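Local coordinates for foldase protein PrsA (Bacillus subtilis, PDB 4WO7) that assists the folding of secreted proteins outside the cell after their translocation and has peptidyl-prolyl cis-trans isomerase activity, at residues Ile102-Trp113 / Lys216-Lys227. Residues are numbered along the deposited sequence; the frame is centred on the assembly and turned at random.
Sequences IKVTDADIKEYW and KKELKSEVLEQK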
loop_
_atom_site.group_PDB
_atom_site.type_symbol
_atom_site.label_atom_id
_atom_site.label_comp_id
_atom_site.label_asym_id
_atom_site.label_seq_id
_atom_site.Cartn_x
_atom_site.Cartn_y
_atom_site.Cartn_z
ATOM N N ILE A 102 3.679 3.024 26.683
ATOM C CA ILE A 102 2.359 3.599 26.402
ATOM C C ILE A 102 1.553 3.748 27.680
ATOM O O ILE A 102 1.486 2.821 28.490
ATOM C CB ILE A 102 1.533 2.753 25.412
ATOM C CG1 ILE A 102 2.184 2.761 24.033
ATOM C CG2 ILE A 102 0.075 3.274 25.326
ATOM C CD1 ILE A 102 1.546 1.802 23.054
ATOM N N LYS A 103 0.959 4.922 27.863
ATOM C CA LYS A 103 0.063 5.172 28.986
ATOM C C LYS A 103 -1.284 5.700 28.488
ATOM O O LYS A 103 -1.326 6.708 27.779
ATOM C CB LYS A 103 0.721 6.141 29.963
ATOM C CG LYS A 103 2.022 5.580 30.505
ATOM C CD LYS A 103 2.708 6.542 31.441
ATOM C CE LYS A 103 4.014 5.959 31.957
ATOM N NZ LYS A 103 4.684 6.860 32.929
ATOM N N VAL A 104 -2.381 5.030 28.845
ATOM C CA VAL A 104 -3.708 5.543 28.502
ATOM C C VAL A 104 -4.229 6.363 29.678
ATOM O O VAL A 104 -4.195 5.924 30.830
ATOM C CB VAL A 104 -4.754 4.434 28.149
ATOM C CG1 VAL A 104 -4.114 3.334 27.330
ATOM C CG2 VAL A 104 -5.391 3.801 29.377
ATOM N N THR A 105 -4.637 7.589 29.382
ATOM C CA THR A 105 -5.213 8.479 30.375
ATOM C C THR A 105 -6.685 8.150 30.561
ATOM O O THR A 105 -7.252 7.375 29.793
ATOM C CB THR A 105 -5.062 9.939 29.946
ATOM O OG1 THR A 105 -5.806 10.157 28.739
ATOM C CG2 THR A 105 -3.594 10.254 29.705
ATOM N N ASP A 106 -7.301 8.734 31.583
ATOM C CA ASP A 106 -8.734 8.568 31.800
ATOM C C ASP A 106 -9.524 9.337 30.757
ATOM O O ASP A 106 -10.692 9.034 30.503
ATOM C CB ASP A 106 -9.145 9.011 33.203
ATOM C CG ASP A 106 -8.573 8.117 34.264
ATOM O OD1 ASP A 106 -7.724 7.287 33.886
ATOM O OD2 ASP A 106 -9.040 8.162 35.426
ATOM N N ALA A 107 -8.889 10.338 30.156
ATOM C CA ALA A 107 -9.507 11.049 29.053
ATOM C C ALA A 107 -9.690 10.076 27.904
ATOM O O ALA A 107 -10.731 10.062 27.258
ATOM C CB ALA A 107 -8.659 12.236 28.619
ATOM N N ASP A 108 -8.681 9.243 27.670
ATOM C CA ASP A 108 -8.764 8.228 26.628
ATOM C C ASP A 108 -9.864 7.202 26.934
ATOM O O ASP A 108 -10.507 6.691 26.018
ATOM C CB ASP A 108 -7.417 7.522 26.454
ATOM C CG ASP A 108 -6.315 8.469 26.003
ATOM O OD1 ASP A 108 -6.637 9.509 25.390
ATOM O OD2 ASP A 108 -5.128 8.178 26.268
ATOM N N ILE A 109 -10.074 6.894 28.215
ATOM C CA ILE A 109 -11.057 5.876 28.586
ATOM C C ILE A 109 -12.475 6.415 28.496
ATOM O O ILE A 109 -13.366 5.748 27.967
ATOM C CB ILE A 109 -10.866 5.358 30.029
ATOM C CG1 ILE A 109 -9.440 4.870 30.269
ATOM C CG2 ILE A 109 -11.864 4.235 30.328
ATOM C CD1 ILE A 109 -9.119 4.683 31.739
ATOM N N LYS A 110 -12.683 7.623 29.010
ATOM C CA LYS A 110 -14.006 8.230 28.976
ATOM C C LYS A 110 -14.329 8.556 27.529
ATOM O O LYS A 110 -15.481 8.498 27.109
ATOM C CB LYS A 110 -14.076 9.483 29.852
ATOM C CG LYS A 110 -15.504 9.858 30.257
ATOM C CD LYS A 110 -15.536 10.972 31.294
ATOM C CE LYS A 110 -15.750 12.336 30.654
ATOM N NZ LYS A 110 -17.181 12.589 30.308
ATOM N N GLU A 111 -13.285 8.882 26.774
ATOM C CA GLU A 111 -13.396 9.135 25.344
ATOM C C GLU A 111 -13.791 7.888 24.575
ATOM O O GLU A 111 -14.432 7.976 23.532
ATOM C CB GLU A 111 -12.070 9.639 24.790
ATOM C CG GLU A 111 -12.056 9.822 23.289
ATOM C CD GLU A 111 -10.736 10.368 22.790
ATOM O OE1 GLU A 111 -10.600 10.559 21.563
ATOM O OE2 GLU A 111 -9.832 10.602 23.621
ATOM N N TYR A 112 -13.330 6.734 25.041
ATOM C CA TYR A 112 -13.696 5.468 24.420
ATOM C C TYR A 112 -15.116 5.075 24.833
ATOM O O TYR A 112 -15.883 4.541 24.027
ATOM C CB TYR A 112 -12.706 4.366 24.788
ATOM C CG TYR A 112 -12.958 3.063 24.057
ATOM C CD1 TYR A 112 -12.494 2.870 22.762
ATOM C CD2 TYR A 112 -13.676 2.036 24.651
ATOM C CE1 TYR A 112 -12.730 1.686 22.085
ATOM C CE2 TYR A 112 -13.919 0.849 23.978
ATOM C CZ TYR A 112 -13.442 0.679 22.697
ATOM O OH TYR A 112 -13.684 -0.504 22.034
ATOM N N TRP A 113 -15.449 5.325 26.097
ATOM C CA TRP A 113 -16.773 5.027 26.620
ATOM C C TRP A 113 -17.818 5.778 25.803
ATOM O O TRP A 113 -18.762 5.177 25.293
ATOM C CB TRP A 113 -16.838 5.433 28.100
ATOM C CG TRP A 113 -18.112 5.127 28.815
ATOM C CD1 TRP A 113 -18.465 3.941 29.393
ATOM C CD2 TRP A 113 -19.202 6.029 29.053
ATOM N NE1 TRP A 113 -19.710 4.046 29.968
ATOM C CE2 TRP A 113 -20.186 5.316 29.767
ATOM C CE3 TRP A 113 -19.449 7.363 28.714
ATOM C CZ2 TRP A 113 -21.390 5.892 30.154
ATOM C CZ3 TRP A 113 -20.648 7.932 29.098
ATOM C CH2 TRP A 113 -21.602 7.198 29.810
ATOM N N LYS A 216 -15.066 0.885 33.626
ATOM C CA LYS A 216 -13.810 1.595 33.437
ATOM C C LYS A 216 -12.620 0.692 33.125
ATOM O O LYS A 216 -11.933 0.895 32.125
ATOM C CB LYS A 216 -13.509 2.409 34.690
ATOM C CG LYS A 216 -12.362 3.386 34.559
ATOM C CD LYS A 216 -12.110 4.056 35.891
ATOM C CE LYS A 216 -10.880 4.938 35.852
ATOM N NZ LYS A 216 -11.127 6.176 35.065
ATOM N N LYS A 217 -12.376 -0.297 33.979
ATOM C CA LYS A 217 -11.159 -1.095 33.863
ATOM C C LYS A 217 -11.106 -1.955 32.602
ATOM O O LYS A 217 -10.030 -2.124 32.026
ATOM C CB LYS A 217 -10.988 -1.993 35.089
ATOM C CG LYS A 217 -10.966 -1.250 36.417
ATOM C CD LYS A 217 -10.329 -2.088 37.518
ATOM C CE LYS A 217 -10.143 -1.265 38.784
ATOM N NZ LYS A 217 -9.460 -2.013 39.875
ATOM N N GLU A 218 -12.242 -2.494 32.162
ATOM C CA GLU A 218 -12.252 -3.282 30.933
ATOM C C GLU A 218 -12.014 -2.398 29.721
ATOM O O GLU A 218 -11.374 -2.827 28.762
ATOM C CB GLU A 218 -13.568 -4.063 30.764
ATOM C CG GLU A 218 -13.708 -5.286 31.658
ATOM C CD GLU A 218 -12.587 -6.283 31.414
ATOM O OE1 GLU A 218 -12.213 -6.480 30.236
ATOM O OE2 GLU A 218 -12.074 -6.861 32.395
ATOM N N LEU A 219 -12.513 -1.169 29.756
ATOM C CA LEU A 219 -12.324 -0.276 28.621
ATOM C C LEU A 219 -10.875 0.187 28.539
ATOM O O LEU A 219 -10.354 0.399 27.445
ATOM C CB LEU A 219 -13.264 0.926 28.707
ATOM C CG LEU A 219 -14.744 0.572 28.542
ATOM C CD1 LEU A 219 -15.610 1.824 28.592
ATOM C CD2 LEU A 219 -15.013 -0.245 27.273
ATOM N N LYS A 220 -10.228 0.348 29.689
ATOM C CA LYS A 220 -8.820 0.720 29.705
ATOM C C LYS A 220 -8.018 -0.362 28.980
ATOM O O LYS A 220 -7.112 -0.068 28.199
ATOM C CB LYS A 220 -8.309 0.909 31.132
ATOM C CG LYS A 220 -6.984 1.647 31.185
ATOM C CD LYS A 220 -6.501 1.884 32.604
ATOM C CE LYS A 220 -5.325 2.854 32.638
ATOM N NZ LYS A 220 -4.907 3.152 34.036
ATOM N N SER A 221 -8.367 -1.618 29.244
ATOM C CA SER A 221 -7.669 -2.745 28.647
ATOM C C SER A 221 -7.923 -2.756 27.146
ATOM O O SER A 221 -7.034 -3.090 26.363
ATOM C CB SER A 221 -8.115 -4.063 29.285
ATOM O OG SER A 221 -7.626 -4.178 30.611
ATOM N N GLU A 222 -9.137 -2.383 26.750
ATOM C CA GLU A 222 -9.479 -2.291 25.336
ATOM C C GLU A 222 -8.751 -1.147 24.634
ATOM O O GLU A 222 -8.289 -1.312 23.504
ATOM C CB GLU A 222 -10.982 -2.110 25.148
ATOM C CG GLU A 222 -11.808 -3.359 25.380
ATOM C CD GLU A 222 -13.251 -3.170 24.946
ATOM O OE1 GLU A 222 -13.471 -2.770 23.784
ATOM O OE2 GLU A 222 -14.164 -3.417 25.764
ATOM N N VAL A 223 -8.650 0.007 25.294
ATOM C CA VAL A 223 -7.952 1.148 24.704
ATOM C C VAL A 223 -6.513 0.776 24.428
ATOM O O VAL A 223 -5.988 1.070 23.357
ATOM C CB VAL A 223 -7.974 2.406 25.617
ATOM C CG1 VAL A 223 -6.963 3.463 25.124
ATOM C CG2 VAL A 223 -9.374 3.005 25.717
ATOM N N LEU A 224 -5.882 0.127 25.401
ATOM C CA LEU A 224 -4.491 -0.268 25.274
ATOM C C LEU A 224 -4.294 -1.258 24.133
ATOM O O LEU A 224 -3.333 -1.151 23.374
ATOM C CB LEU A 224 -3.997 -0.878 26.583
ATOM C CG LEU A 224 -2.562 -1.411 26.575
ATOM C CD1 LEU A 224 -1.544 -0.317 26.251
ATOM C CD2 LEU A 224 -2.268 -2.063 27.912
ATOM N N GLU A 225 -5.213 -2.209 23.996
ATOM C CA GLU A 225 -5.099 -3.198 22.932
ATOM C C GLU A 225 -5.247 -2.515 21.587
ATOM O O GLU A 225 -4.668 -2.944 20.592
ATOM C CB GLU A 225 -6.154 -4.291 23.066
ATOM C CG GLU A 225 -5.810 -5.526 22.244
ATOM C CD GLU A 225 -6.691 -6.715 22.550
ATOM O OE1 GLU A 225 -7.358 -6.708 23.604
ATOM O OE2 GLU A 225 -6.714 -7.661 21.734
ATOM N N GLN A 226 -6.021 -1.438 21.571
ATOM C CA GLN A 226 -6.246 -0.679 20.351
ATOM C C GLN A 226 -4.999 0.121 19.971
ATOM O O GLN A 226 -4.658 0.234 18.791
ATOM C CB GLN A 226 -7.462 0.239 20.509
ATOM C CG GLN A 226 -7.864 0.926 19.218
ATOM C CD GLN A 226 -8.973 1.942 19.405
ATOM O OE1 GLN A 226 -9.112 2.544 20.470
ATOM N NE2 GLN A 226 -9.756 2.155 18.354
ATOM N N LYS A 227 -4.317 0.673 20.968
ATOM C CA LYS A 227 -3.109 1.444 20.713
ATOM C C LYS A 227 -1.957 0.520 20.349
ATOM O O LYS A 227 -0.979 0.949 19.745
ATOM C CB LYS A 227 -2.734 2.292 21.929
ATOM C CG LYS A 227 -3.627 3.504 22.128
ATOM C CD LYS A 227 -3.084 4.437 23.204
ATOM C CE LYS A 227 -3.967 5.669 23.372
ATOM N NZ LYS A 227 -3.425 6.617 24.388
#
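Tyr112, Ile109 and Val104 bury the most surface on the side of 102-113, and together they illustrate how a short helix and the extended lead-in before it can share one partner helix. Tyr112 is a knob in a hole formed by Leu219, Glu222, Val223 and Gln226. With CG anti to the backbone N (chi1 -174°), its ring extends over helix 216-227: CD2 of Leu219 meets the ring edge in plane, 3.6 Å from Tyr112 CE2, while CG2 of Val223 packs against Tyr112 CB. The hydroxyl OH gives a weak hydrogen bond to Glu222 OE1 (2.9 Å), an oxygen that also accepts a weak hydrogen bond from Trp167 NE1, on strand 164-169.

One turn back, Ile109 divides its branches. CG2 rests against Leu219 CB (3.9 Å), and CD1 lies on the extended aliphatic chain of Lys220. Val104, ahead of the helix, sets CG1 on Val223 CG1 (3.6 Å) and turns CG2 to the same lysine chain.

Charges flank this apolar strip. Lys216, bent at its last torsion (chi4 73°), forms a salt bridge from NZ to Asp106 OD2, its hydrogen bond weak, and Tyr212 OH also bonds that NZ. Asp108 OD2 is gripped from opposite faces of its carboxylate plane, by Thr105 N (3.2 Å) and by Lys227 NZ in a salt bridge (3.0 Å). Replacing this aspartate by alanine removes the carboxylate and would probably leave the Lys227 ammonium without its mate and Thr105 N without its side-chain acceptor. In return, Asp108 N bonds Thr105 OG1 (3.2 Å), completing a capping box that starts helix 106-113.

The axes of helix 106-113 and of 216-227 approach to 9.2 Å and cross at 99°, a nearly perpendicular helix pair that brings together the chain segments flanking the parvulin-type PPIase sheet, with strands 119-127 and 200-207 between them in sequence.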